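Local coordinates for uncharacterized protein (Psychrobacter arcticus, PDB 2PN2), which is of unknown function but belongs to the OsmC family and probably takes part in the osmotic stress and detoxification response, at residues K138-H141 / P142-Q146. Numbering follows the deposited sequence.
Sequences KSIH and PDIFQ
His141 turns its imidazole back onto the chain that follows, and its side chain can be traced outward atom by atom. CB rests against CD1 of Ile144 at 3.8 Å; CG lies beside the start of Pro142, 3.8 Å from the proline CD. At ND1 the ring takes a hydrogen bond from the backbone N of Asp143 (3.2 Å, N-H...N angle 157°), the donor lying almost exactly in the ring plane. CE1, next round the ring, comes 3.4 Å from OD2 of Asp143, whose side chain runs alongside with its carboxylate plane 52° from that of the ring. Chi1 (-160°) swings the ring away from the backbone N and beside the carbonyl carbon, and the ring's own rotation then presents ND1 to the amide two residues on. With an alanine here, the Asp143 N-H would probably lose its ring acceptor and the aspartate side chain be freer to turn. The peptide oxygen of His141 accepts the N-H of Ile144 (3.0 Å), closing a type I beta turn over residues 141-144 that leads from the loop after helix 121-132 into strand 145-150, an outer strand, within this chain, of the mixed sheet in this OsmC-like protein. A water inside the bend donates to His141 O and Ile144 O and accepts from NE2 of Gln146, so the turn and the first residues of strand 145-150 share it; NE2 also bonds to Ala137 O. Ile140 carries CD1 to 3.8 Å from CG2 of Ile144, while its CG1 meets the Gln146 amide at NE2, 3.5 Å away. Leu69 of helix 61-83 packs against both Ile140 and Gln146, while His141 packs on Pro142 of the second subunit, and Pro142 on His141 of that subunit.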
loop_
_atom_site.group_PDB
_atom_site.type_symbol
_atom_site.label_atom_id
_atom_site.label_comp_id
_atom_site.label_asym_id
_atom_site.label_seq_id
_atom_site.Cartn_x
_atom_site.Cartn_y
_atom_site.Cartn_z
ATOM N N LYS A 138 -7.970 -9.133 1.914
ATOM C CA LYS A 138 -9.263 -9.135 1.228
ATOM C C LYS A 138 -9.498 -7.961 0.278
ATOM O O LYS A 138 -10.601 -7.810 -0.249
ATOM C CB LYS A 138 -10.369 -9.199 2.286
ATOM C CG LYS A 138 -10.294 -10.427 3.184
ATOM C CD LYS A 138 -10.461 -11.715 2.366
ATOM C CE LYS A 138 -10.505 -12.944 3.196
ATOM N NZ LYS A 138 -10.632 -14.094 2.266
ATOM N N SER A 139 -8.475 -7.129 0.080
ATOM C CA SER A 139 -8.524 -5.948 -0.774
ATOM C C SER A 139 -7.553 -5.995 -1.969
ATOM O O SER A 139 -7.601 -5.087 -2.802
ATOM C CB SER A 139 -8.235 -4.694 0.066
ATOM O OG SER A 139 -9.142 -4.557 1.156
ATOM N N ILE A 140 -6.650 -6.985 -2.019
ATOM C CA ILE A 140 -5.756 -7.177 -3.161
ATOM C C ILE A 140 -6.407 -8.147 -4.130
ATOM O O ILE A 140 -7.449 -8.753 -3.812
ATOM C CB ILE A 140 -4.290 -7.540 -2.782
ATOM C CG1 ILE A 140 -4.135 -8.942 -2.185
ATOM C CG2 ILE A 140 -3.745 -6.504 -1.821
ATOM C CD1 ILE A 140 -2.639 -9.317 -1.896
ATOM N N HIS A 141 -5.831 -8.245 -5.330
ATOM C CA HIS A 141 -6.375 -9.092 -6.377
ATOM C C HIS A 141 -6.386 -10.549 -5.883
ATOM O O HIS A 141 -5.334 -11.018 -5.432
ATOM C CB HIS A 141 -5.573 -8.995 -7.675
ATOM C CG HIS A 141 -6.339 -9.452 -8.869
ATOM N ND1 HIS A 141 -6.662 -10.776 -9.098
ATOM C CD2 HIS A 141 -6.851 -8.756 -9.907
ATOM C CE1 HIS A 141 -7.356 -10.865 -10.217
ATOM N NE2 HIS A 141 -7.469 -9.656 -10.735
ATOM N N PRO A 142 -7.561 -11.240 -5.909
ATOM C CA PRO A 142 -7.634 -12.648 -5.434
ATOM C C PRO A 142 -6.655 -13.641 -6.106
ATOM O O PRO A 142 -6.298 -14.646 -5.511
ATOM C CB PRO A 142 -9.089 -13.063 -5.724
ATOM C CG PRO A 142 -9.835 -11.831 -5.873
ATOM C CD PRO A 142 -8.888 -10.754 -6.330
ATOM N N ASP A 143 -6.255 -13.361 -7.337
ATOM C CA ASP A 143 -5.266 -14.182 -8.056
ATOM C C ASP A 143 -3.831 -14.073 -7.540
ATOM O O ASP A 143 -2.972 -14.856 -7.973
ATOM C CB ASP A 143 -5.309 -13.885 -9.559
ATOM C CG ASP A 143 -6.623 -14.309 -10.198
ATOM O OD1 ASP A 143 -7.462 -14.967 -9.527
ATOM O OD2 ASP A 143 -6.802 -13.999 -11.395
ATOM N N ILE A 144 -3.569 -13.110 -6.655
ATOM C CA ILE A 144 -2.274 -12.962 -6.015
ATOM C C ILE A 144 -2.078 -14.092 -5.008
ATOM O O ILE A 144 -2.950 -14.337 -4.154
ATOM C CB ILE A 144 -2.102 -11.576 -5.358
ATOM C CG1 ILE A 144 -2.037 -10.514 -6.461
ATOM C CG2 ILE A 144 -0.819 -11.493 -4.476
ATOM C CD1 ILE A 144 -2.155 -9.084 -5.967
ATOM N N PHE A 145 -0.958 -14.812 -5.149
ATOM C CA PHE A 145 -0.609 -15.859 -4.187
ATOM C C PHE A 145 -0.035 -15.147 -2.949
ATOM O O PHE A 145 1.023 -14.530 -3.021
ATOM C CB PHE A 145 0.348 -16.899 -4.810
ATOM C CG PHE A 145 0.832 -17.970 -3.851
ATOM C CD1 PHE A 145 0.002 -18.496 -2.834
ATOM C CD2 PHE A 145 2.102 -18.518 -4.019
ATOM C CE1 PHE A 145 0.468 -19.496 -1.960
ATOM C CE2 PHE A 145 2.568 -19.532 -3.164
ATOM C CZ PHE A 145 1.752 -20.013 -2.123
ATOM N N GLN A 146 -0.799 -15.145 -1.859
ATOM C CA GLN A 146 -0.362 -14.590 -0.564
ATOM C C GLN A 146 0.263 -15.764 0.194
ATOM O O GLN A 146 -0.447 -16.606 0.725
ATOM C CB GLN A 146 -1.537 -13.996 0.200
ATOM C CG GLN A 146 -2.246 -12.888 -0.565
ATOM C CD GLN A 146 -3.405 -12.297 0.191
ATOM O OE1 GLN A 146 -3.338 -12.096 1.408
ATOM N NE2 GLN A 146 -4.474 -11.987 -0.530
HETATM O O HOH W 1 -4.827 -12.735 -3.219
#